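Local coordinates for uncharacterized conserved protein (Vibrio parahaemolyticus, PDB 3MUQ) that is of unknown function but belongs to the periplasmic binding protein superfamily, and so probably binds a small solute, at residues S18-Q27 against Q229-L237; Y74-M82 against Y213-V224. All blocks are in the same frame, centred on the assembly; numbering follows the deposited sequence.

In the fold
Contacts 1 and 2 lie in the same lobe of a fold consistent with the periplasmic binding protein family, their centres 16 Å apart. Both segments of contact 2 fall between those of contact 1 in the sequence, and helices 213-224 and 226-236 follow each other directly. Among the touches that join them are a probable hydrogen bond of 2.8 Å from Q229 NE2 to L223 O, L20 CD2 packed 3.5 Å from M82 CE, and L231 CD1 lying 3.6 Å from W222 CH2. Both also reach the second subunit, where R236 NH2 of one chain donates to V224 O of the other. Neither contact contains a bound ligand.

Contact 1: S18-Q27 against Q229-L237; sequences SGLLDYLLPQ and QELINGFRL
Beside the ring of F235, S18 OG is gripped by two backbone groups: its hydroxyl donates to T15 O and accepts from L20 N. The second bond, L20 N to S18 OG, measures 3.0 Å with an N-H...O angle of 166°, and forms an ST turn where helix 20-32 starts after the N-cap G19. The carbonyl of the same serine meets the F235 ring at its edge, in plane, with S18 O 3.3 Å from F235 CZ. Over the centre of one face of this ring stands L20 CA, 3.7 Å from the F235 ring centroid, a CH-pi contact; L20 CD1 adds an apolar contact with F235 CD2. From its CB F235 already points at the facing helix, and CG anti to the backbone N (chi1 173°) carries the ring on toward L20.

One helical turn on, the Y23 ring lies against the backbone of helix 226-236. L231 O sits over one face, near the rim, 3.5 Å from Y23 CE2, while F235 N, already bonded to L231 O, lies over the same face. L231 CD2 meets the ring at its edge, in plane. The phenol oxygen passes close to a glycine, Y23 OH being 3.7 Å from G234 CA, an approach that the missing side chain allows. Deeper in, L24 CD2 lies 3.5 Å from L231 CB, the two side chains running antiparallel. Q27 crosses L231 at about a right angle, with Q27 CB 3.5 Å from L231 CD1; its amide NE2 turns to D31.

The segment axes pass 9.3 Å apart at 154°, so the helices pack nearly antiparallel. L20 and I232 rest on M82 of strand 78-90, L21 and L25 face strand 35-41, and L24, Q27 and L231 pack against helix 213-224.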
loop_
_atom_site.group_PDB
_atom_site.type_symbol
_atom_site.label_atom_id
_atom_site.label_comp_id
_atom_site.label_asym_id
_atom_site.label_seq_id
_atom_site.Cartn_x
_atom_site.Cartn_y
_atom_site.Cartn_z
ATOM N N SER A 18 8.741 4.674 16.326
ATOM C CA SER A 18 7.354 4.314 16.063
ATOM C C SER A 18 7.041 2.859 16.429
ATOM O O SER A 18 5.913 2.536 16.786
ATOM C CB SER A 18 7.017 4.561 14.587
ATOM O OG SER A 18 7.418 3.465 13.782
ATOM N N GLY A 19 8.036 1.981 16.332
ATOM C CA GLY A 19 7.813 0.561 16.559
ATOM C C GLY A 19 7.477 -0.235 15.302
ATOM O O GLY A 19 7.409 -1.465 15.335
ATOM N N LEU A 20 7.276 0.460 14.185
ATOM C CA LEU A 20 6.979 -0.201 12.914
ATOM C C LEU A 20 7.884 -1.405 12.616
ATOM O O LEU A 20 7.409 -2.494 12.292
ATOM C CB LEU A 20 7.081 0.796 11.760
ATOM C CG LEU A 20 6.914 0.217 10.341
ATOM C CD1 LEU A 20 5.514 -0.364 10.115
ATOM C CD2 LEU A 20 7.240 1.293 9.308
ATOM N N LEU A 21 9.189 -1.196 12.715
ATOM C CA LEU A 21 10.145 -2.213 12.319
ATOM C C LEU A 21 10.131 -3.430 13.249
ATOM O O LEU A 21 10.357 -4.566 12.807
ATOM C CB LEU A 21 11.534 -1.589 12.170
ATOM C CG LEU A 21 11.539 -0.621 10.976
ATOM C CD1 LEU A 21 12.719 0.333 10.974
ATOM C CD2 LEU A 21 11.473 -1.401 9.667
ATOM N N ASP A 22 9.838 -3.193 14.524
ATOM C CA ASP A 22 9.694 -4.280 15.485
ATOM C C ASP A 22 8.568 -5.206 15.073
ATOM O O ASP A 22 8.559 -6.383 15.423
ATOM C CB ASP A 22 9.419 -3.729 16.881
ATOM C CG ASP A 22 10.582 -2.945 17.431
ATOM O OD1 ASP A 22 11.703 -3.112 16.908
ATOM O OD2 ASP A 22 10.373 -2.163 18.382
ATOM N N TYR A 23 7.623 -4.664 14.317
ATOM C CA TYR A 23 6.474 -5.417 13.829
ATOM C C TYR A 23 6.816 -6.223 12.567
ATOM O O TYR A 23 6.284 -7.305 12.350
ATOM C CB TYR A 23 5.346 -4.435 13.515
ATOM C CG TYR A 23 3.951 -5.005 13.592
ATOM C CD1 TYR A 23 2.993 -4.433 14.427
ATOM C CD2 TYR A 23 3.584 -6.110 12.829
ATOM C CE1 TYR A 23 1.703 -4.951 14.501
ATOM C CE2 TYR A 23 2.300 -6.638 12.896
ATOM C CZ TYR A 23 1.365 -6.055 13.732
ATOM O OH TYR A 23 0.091 -6.578 13.799
ATOM N N LEU A 24 7.700 -5.685 11.734
ATOM C CA LEU A 24 8.020 -6.279 10.428
ATOM C C LEU A 24 9.184 -7.272 10.434
ATOM O O LEU A 24 9.104 -8.355 9.843
ATOM C CB LEU A 24 8.379 -5.171 9.435
ATOM C CG LEU A 24 7.303 -4.109 9.278
ATOM C CD1 LEU A 24 7.694 -3.159 8.173
ATOM C CD2 LEU A 24 5.965 -4.777 8.966
ATOM N N LEU A 25 10.277 -6.865 11.069
ATOM C CA LEU A 25 11.559 -7.540 10.905
ATOM C C LEU A 25 11.577 -8.990 11.313
ATOM O O LEU A 25 12.169 -9.804 10.609
ATOM C CB LEU A 25 12.676 -6.781 11.608
ATOM C CG LEU A 25 12.934 -5.454 10.888
ATOM C CD1 LEU A 25 14.160 -4.772 11.432
ATOM C CD2 LEU A 25 13.076 -5.708 9.410
ATOM N N PRO A 26 10.964 -9.312 12.467
ATOM C CA PRO A 26 10.925 -10.705 12.921
ATOM C C PRO A 26 10.324 -11.631 11.871
ATOM O O PRO A 26 10.906 -12.683 11.574
ATOM C CB PRO A 26 10.022 -10.638 14.158
ATOM C CG PRO A 26 10.232 -9.250 14.691
ATOM C CD PRO A 26 10.416 -8.381 13.476
ATOM N N GLN A 27 9.182 -11.247 11.297
ATOM C CA GLN A 27 8.576 -12.081 10.262
ATOM C C GLN A 27 9.450 -12.142 9.010
ATOM O O GLN A 27 9.621 -13.205 8.401
ATOM C CB GLN A 27 7.169 -11.589 9.901
ATOM C CG GLN A 27 6.380 -12.600 9.046
ATOM C CD GLN A 27 6.185 -13.931 9.764
ATOM O OE1 GLN A 27 5.741 -13.967 10.913
ATOM N NE2 GLN A 27 6.530 -15.028 9.097
ATOM N N GLN A 229 2.577 -6.294 3.604
ATOM C CA GLN A 229 1.474 -5.343 3.720
ATOM C C GLN A 229 0.542 -5.714 4.860
ATOM O O GLN A 229 0.062 -4.838 5.577
ATOM C CB GLN A 229 0.683 -5.257 2.406
ATOM C CG GLN A 229 1.442 -4.523 1.292
ATOM C CD GLN A 229 1.660 -3.054 1.617
ATOM O OE1 GLN A 229 0.702 -2.294 1.798
ATOM N NE2 GLN A 229 2.920 -2.644 1.695
ATOM N N GLU A 230 0.278 -7.005 5.029
ATOM C CA GLU A 230 -0.559 -7.456 6.149
ATOM C C GLU A 230 0.003 -6.933 7.471
ATOM O O GLU A 230 -0.735 -6.406 8.325
ATOM C CB GLU A 230 -0.639 -8.981 6.168
ATOM C CG GLU A 230 -1.643 -9.572 7.147
ATOM C CD GLU A 230 -1.687 -11.092 7.083
ATOM O OE1 GLU A 230 -0.828 -11.686 6.393
ATOM O OE2 GLU A 230 -2.581 -11.697 7.718
ATOM N N LEU A 231 1.320 -7.053 7.634
ATOM C CA LEU A 231 1.968 -6.617 8.872
ATOM C C LEU A 231 2.000 -5.103 9.028
ATOM O O LEU A 231 1.780 -4.580 10.125
ATOM C CB LEU A 231 3.380 -7.187 8.962
ATOM C CG LEU A 231 3.323 -8.714 9.006
ATOM C CD1 LEU A 231 4.699 -9.340 8.784
ATOM C CD2 LEU A 231 2.704 -9.148 10.317
ATOM N N ILE A 232 2.288 -4.404 7.932
ATOM C CA ILE A 232 2.255 -2.945 7.923
ATOM C C ILE A 232 0.865 -2.418 8.302
ATOM O O ILE A 232 0.726 -1.501 9.131
ATOM C CB ILE A 232 2.671 -2.404 6.536
ATOM C CG1 ILE A 232 4.162 -2.671 6.303
ATOM C CG2 ILE A 232 2.339 -0.916 6.395
ATOM C CD1 ILE A 232 4.620 -2.330 4.908
ATOM N N ASN A 233 -0.167 -3.006 7.703
ATOM C CA ASN A 233 -1.531 -2.610 8.013
ATOM C C ASN A 233 -1.860 -2.924 9.457
ATOM O O ASN A 233 -2.448 -2.096 10.161
ATOM C CB ASN A 233 -2.534 -3.300 7.088
ATOM C CG ASN A 233 -2.486 -2.760 5.685
ATOM O OD1 ASN A 233 -2.174 -1.581 5.472
ATOM N ND2 ASN A 233 -2.785 -3.620 4.707
ATOM N N GLY A 234 -1.486 -4.125 9.897
ATOM C CA GLY A 234 -1.700 -4.511 11.281
ATOM C C GLY A 234 -1.156 -3.448 12.216
ATOM O O GLY A 234 -1.787 -3.084 13.208
ATOM N N PHE A 235 0.023 -2.933 11.887
ATOM C CA PHE A 235 0.639 -1.896 12.694
ATOM C C PHE A 235 -0.130 -0.565 12.625
ATOM O O PHE A 235 -0.171 0.178 13.610
ATOM C CB PHE A 235 2.095 -1.689 12.271
ATOM C CG PHE A 235 2.766 -0.526 12.949
ATOM C CD1 PHE A 235 3.277 -0.655 14.234
ATOM C CD2 PHE A 235 2.890 0.696 12.302
ATOM C CE1 PHE A 235 3.901 0.417 14.864
ATOM C CE2 PHE A 235 3.514 1.778 12.926
ATOM C CZ PHE A 235 4.022 1.637 14.202
ATOM N N ARG A 236 -0.733 -0.265 11.472
ATOM C CA ARG A 236 -1.413 1.029 11.286
ATOM C C ARG A 236 -2.802 1.059 11.925
ATOM O O ARG A 236 -3.354 2.129 12.192
ATOM C CB ARG A 236 -1.527 1.399 9.791
ATOM C CG ARG A 236 -0.181 1.497 9.031
ATOM C CD ARG A 236 -0.390 1.573 7.510
ATOM N NE ARG A 236 -1.007 2.840 7.135
ATOM C CZ ARG A 236 -1.779 3.026 6.068
ATOM N NH1 ARG A 236 -2.032 2.027 5.239
ATOM N NH2 ARG A 236 -2.301 4.222 5.833
ATOM N N LEU A 237 -3.391 -0.106 12.140
ATOM C CA LEU A 237 -4.760 -0.144 12.616
ATOM C C LEU A 237 -4.873 0.590 13.954
ATOM O O LEU A 237 -3.946 0.573 14.774
ATOM C CB LEU A 237 -5.252 -1.581 12.720
ATOM C CG LEU A 237 -5.432 -2.285 11.371
ATOM C CD1 LEU A 237 -5.666 -3.769 11.582
ATOM C CD2 LEU A 237 -6.570 -1.669 10.571
ATOM O OXT LEU A 237 -5.885 1.241 14.226
#

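Contact 2: Y74-M82 against Y213-V224; sequences YGVLPRKLM and YQGAKAFSDWLV
R79 reaches from strand 78-82 to helix 213-224, and its CB begins the contact 4.0 Å from V224 CG1. The chain bends at chi2 (147°), and R79 CD then passes 3.3 Å from S220 OG. At the tip, R79 NH1 has two acceptors. D221 OD1 is 2.8 Å from R79 NH1, almost in the guanidinium plane, with an N-H...O angle of 160°; the carboxylate is met on its anti side. S220 OG is 2.9 Å from R79 NH1 but tilted 27° out of that plane. R79 NH2 adds a weak bond to D221 OD1. The other carboxylate oxygen takes K217 NZ at 2.8 Å from D221 OD2 through its syn lone pair, so D221 lies between two cations and probably offsets their mutual repulsion. S220 OG also donates to a water, which donates in turn to L77 O, tying the chain corner to the helix.

Packing flanks this network: the L77 CD1 methyl lies 3.6 Å from Y213 OH, and L81 CD2 makes an apolar contact at 3.6 Å with L223 CB.

Strand 78-90 pairs with strand 195-203, helix 213-224 also touches strand 57-60 and helix 20-32, and Y83 of the second subunit packs on R79 and V224.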
loop_
_atom_site.group_PDB
_atom_site.type_symbol
_atom_site.label_atom_id
_atom_site.label_comp_id
_atom_site.label_asym_id
_atom_site.label_seq_id
_atom_site.Cartn_x
_atom_site.Cartn_y
_atom_site.Cartn_z
ATOM N N TYR A 74 20.867 8.359 -7.051
ATOM C CA TYR A 74 21.376 7.779 -5.816
ATOM C C TYR A 74 20.586 6.539 -5.423
ATOM O O TYR A 74 21.149 5.550 -4.951
ATOM C CB TYR A 74 21.332 8.808 -4.685
ATOM C CG TYR A 74 22.187 10.029 -4.953
ATOM C CD1 TYR A 74 23.227 9.985 -5.865
ATOM C CD2 TYR A 74 21.940 11.226 -4.294
ATOM C CE1 TYR A 74 24.008 11.118 -6.120
ATOM C CE2 TYR A 74 22.704 12.345 -4.531
ATOM C CZ TYR A 74 23.735 12.290 -5.440
ATOM O OH TYR A 74 24.475 13.413 -5.658
ATOM N N GLY A 75 19.276 6.597 -5.625
ATOM C CA GLY A 75 18.413 5.467 -5.324
ATOM C C GLY A 75 17.630 5.019 -6.543
ATOM O O GLY A 75 17.435 5.805 -7.496
ATOM N N VAL A 76 17.190 3.761 -6.514
ATOM C CA VAL A 76 16.395 3.181 -7.587
ATOM C C VAL A 76 15.240 2.363 -7.020
ATOM O O VAL A 76 15.204 2.089 -5.823
ATOM C CB VAL A 76 17.250 2.251 -8.481
ATOM C CG1 VAL A 76 18.381 3.031 -9.169
ATOM C CG2 VAL A 76 17.801 1.086 -7.659
ATOM N N LEU A 77 14.325 1.957 -7.905
ATOM C CA LEU A 77 13.087 1.255 -7.549
ATOM C C LEU A 77 12.376 1.810 -6.320
ATOM O O LEU A 77 12.038 1.062 -5.400
ATOM C CB LEU A 77 13.341 -0.244 -7.376
ATOM C CG LEU A 77 13.826 -0.943 -8.639
ATOM C CD1 LEU A 77 14.008 -2.437 -8.398
ATOM C CD2 LEU A 77 12.815 -0.669 -9.764
ATOM N N PRO A 78 12.114 3.121 -6.311
ATOM C CA PRO A 78 11.391 3.679 -5.173
ATOM C C PRO A 78 9.968 3.133 -5.143
ATOM O O PRO A 78 9.329 2.967 -6.186
ATOM C CB PRO A 78 11.382 5.169 -5.475
ATOM C CG PRO A 78 11.465 5.230 -6.951
ATOM C CD PRO A 78 12.458 4.161 -7.291
ATOM N N ARG A 79 9.489 2.844 -3.944
ATOM C CA ARG A 79 8.178 2.262 -3.787
ATOM C C ARG A 79 7.495 2.880 -2.606
ATOM O O ARG A 79 8.098 3.051 -1.537
ATOM C CB ARG A 79 8.278 0.757 -3.593
ATOM C CG ARG A 79 8.512 0.013 -4.895
ATOM C CD ARG A 79 9.355 -1.192 -4.643
ATOM N NE ARG A 79 9.540 -2.002 -5.838
ATOM C CZ ARG A 79 9.932 -3.266 -5.804
ATOM N NH1 ARG A 79 10.183 -3.834 -4.630
ATOM N NH2 ARG A 79 10.077 -3.960 -6.931
ATOM N N LYS A 80 6.223 3.205 -2.801
ATOM C CA LYS A 80 5.416 3.743 -1.715
ATOM C C LYS A 80 4.962 2.595 -0.820
ATOM O O LYS A 80 4.373 1.637 -1.292
ATOM C CB LYS A 80 4.226 4.515 -2.291
ATOM C CG LYS A 80 4.649 5.730 -3.125
ATOM C CD LYS A 80 4.971 6.929 -2.235
ATOM C CE LYS A 80 5.495 8.108 -3.049
ATOM N NZ LYS A 80 5.639 9.334 -2.198
ATOM N N LEU A 81 5.284 2.685 0.466
ATOM C CA LEU A 81 4.929 1.665 1.444
ATOM C C LEU A 81 3.535 1.852 2.025
ATOM O O LEU A 81 2.820 0.882 2.300
ATOM C CB LEU A 81 5.920 1.703 2.605
ATOM C CG LEU A 81 7.139 0.808 2.496
ATOM C CD1 LEU A 81 7.958 0.902 3.764
ATOM C CD2 LEU A 81 6.676 -0.611 2.261
HETATM N N MSE A 82 3.170 3.105 2.267
HETATM C CA MSE A 82 1.934 3.400 2.961
HETATM C C MSE A 82 1.712 4.912 2.955
HETATM O O MSE A 82 2.670 5.682 2.823
HETATM C CB MSE A 82 2.011 2.871 4.402
HETATM C CG MSE A 82 2.918 3.702 5.305
HETATM SE SE MSE A 82 3.122 3.025 7.144
HETATM C CE MSE A 82 4.851 2.217 6.910
ATOM N N TYR A 213 22.478 -5.576 -2.762
ATOM C CA TYR A 213 21.306 -5.255 -3.563
ATOM C C TYR A 213 20.292 -6.395 -3.521
ATOM O O TYR A 213 19.080 -6.167 -3.476
ATOM C CB TYR A 213 21.714 -4.958 -5.001
ATOM C CG TYR A 213 20.540 -4.673 -5.910
ATOM C CD1 TYR A 213 19.945 -3.425 -5.924
ATOM C CD2 TYR A 213 20.032 -5.649 -6.753
ATOM C CE1 TYR A 213 18.876 -3.155 -6.747
ATOM C CE2 TYR A 213 18.945 -5.385 -7.588
ATOM C CZ TYR A 213 18.381 -4.135 -7.578
ATOM O OH TYR A 213 17.312 -3.845 -8.400
ATOM N N GLN A 214 20.800 -7.622 -3.517
ATOM C CA GLN A 214 19.944 -8.793 -3.511
ATOM C C GLN A 214 19.099 -8.820 -2.250
ATOM O O GLN A 214 17.891 -9.025 -2.312
ATOM C CB GLN A 214 20.773 -10.070 -3.605
ATOM C CG GLN A 214 19.934 -11.331 -3.515
ATOM C CD GLN A 214 20.729 -12.593 -3.825
ATOM O OE1 GLN A 214 21.876 -12.742 -3.396
ATOM N NE2 GLN A 214 20.117 -13.510 -4.576
ATOM N N GLY A 215 19.741 -8.625 -1.105
ATOM C CA GLY A 215 19.027 -8.597 0.154
ATOM C C GLY A 215 18.096 -7.399 0.266
ATOM O O GLY A 215 16.977 -7.519 0.775
ATOM N N ALA A 216 18.557 -6.239 -0.195
ATOM C CA ALA A 216 17.742 -5.021 -0.143
ATOM C C ALA A 216 16.508 -5.146 -1.039
ATOM O O ALA A 216 15.389 -4.785 -0.652
ATOM C CB ALA A 216 18.583 -3.781 -0.539
ATOM N N LYS A 217 16.690 -5.654 -2.246
ATOM C CA LYS A 217 15.525 -5.850 -3.095
ATOM C C LYS A 217 14.558 -6.919 -2.542
ATOM O O LYS A 217 13.345 -6.790 -2.672
ATOM C CB LYS A 217 15.910 -6.147 -4.546
ATOM C CG LYS A 217 14.663 -6.150 -5.437
ATOM C CD LYS A 217 14.991 -6.156 -6.905
ATOM C CE LYS A 217 13.706 -6.134 -7.743
ATOM N NZ LYS A 217 12.920 -7.386 -7.551
ATOM N N ALA A 218 15.082 -7.972 -1.924
ATOM C CA ALA A 218 14.189 -8.939 -1.280
ATOM C C ALA A 218 13.322 -8.269 -0.187
ATOM O O ALA A 218 12.134 -8.546 -0.053
ATOM C CB ALA A 218 14.987 -10.108 -0.700
ATOM N N PHE A 219 13.921 -7.382 0.593
ATOM C CA PHE A 219 13.202 -6.720 1.677
ATOM C C PHE A 219 12.123 -5.821 1.096
ATOM O O PHE A 219 10.982 -5.825 1.558
ATOM C CB PHE A 219 14.186 -5.910 2.540
ATOM C CG PHE A 219 13.586 -5.352 3.798
ATOM C CD1 PHE A 219 12.571 -6.027 4.460
ATOM C CD2 PHE A 219 14.058 -4.168 4.334
ATOM C CE1 PHE A 219 12.022 -5.528 5.613
ATOM C CE2 PHE A 219 13.515 -3.654 5.490
ATOM C CZ PHE A 219 12.489 -4.342 6.138
ATOM N N SER A 220 12.490 -5.059 0.069
ATOM C CA SER A 220 11.543 -4.158 -0.583
ATOM C C SER A 220 10.405 -4.950 -1.216
ATOM O O SER A 220 9.251 -4.627 -0.988
ATOM C CB SER A 220 12.235 -3.295 -1.644
ATOM O OG SER A 220 11.287 -2.495 -2.335
ATOM N N ASP A 221 10.735 -5.986 -2.000
ATOM C CA ASP A 221 9.725 -6.865 -2.600
ATOM C C ASP A 221 8.795 -7.424 -1.513
ATOM O O ASP A 221 7.574 -7.418 -1.647
ATOM C CB ASP A 221 10.394 -8.034 -3.350
ATOM C CG ASP A 221 11.102 -7.593 -4.608
ATOM O OD1 ASP A 221 10.819 -6.472 -5.090
ATOM O OD2 ASP A 221 11.941 -8.371 -5.119
ATOM N N TRP A 222 9.377 -7.898 -0.418
ATOM C CA TRP A 222 8.570 -8.446 0.669
ATOM C C TRP A 222 7.646 -7.373 1.264
ATOM O O TRP A 222 6.463 -7.619 1.518
ATOM C CB TRP A 222 9.491 -9.032 1.738
ATOM C CG TRP A 222 8.810 -9.682 2.918
ATOM C CD1 TRP A 222 8.451 -11.002 3.037
ATOM C CD2 TRP A 222 8.448 -9.054 4.163
ATOM N NE1 TRP A 222 7.881 -11.231 4.277
ATOM C CE2 TRP A 222 7.862 -10.054 4.983
ATOM C CE3 TRP A 222 8.559 -7.753 4.659
ATOM C CZ2 TRP A 222 7.383 -9.785 6.280
ATOM C CZ3 TRP A 222 8.091 -7.484 5.949
ATOM C CH2 TRP A 222 7.506 -8.500 6.747
ATOM N N LEU A 223 8.179 -6.173 1.473
ATOM C CA LEU A 223 7.401 -5.088 2.077
ATOM C C LEU A 223 6.171 -4.689 1.275
ATOM O O LEU A 223 5.142 -4.312 1.863
ATOM C CB LEU A 223 8.274 -3.843 2.294
ATOM C CG LEU A 223 9.355 -3.928 3.365
ATOM C CD1 LEU A 223 10.350 -2.759 3.220
ATOM C CD2 LEU A 223 8.714 -3.939 4.736
ATOM N N VAL A 224 6.262 -4.764 -0.053
ATOM C CA VAL A 224 5.118 -4.358 -0.894
ATOM C C VAL A 224 4.231 -5.531 -1.334
ATOM O O VAL A 224 3.187 -5.329 -1.944
ATOM C CB VAL A 224 5.545 -3.530 -2.135
ATOM C CG1 VAL A 224 6.305 -2.238 -1.714
ATOM C CG2 VAL A 224 6.365 -4.379 -3.094
HETATM O O HOH W 1 12.379 -0.081 -3.035
#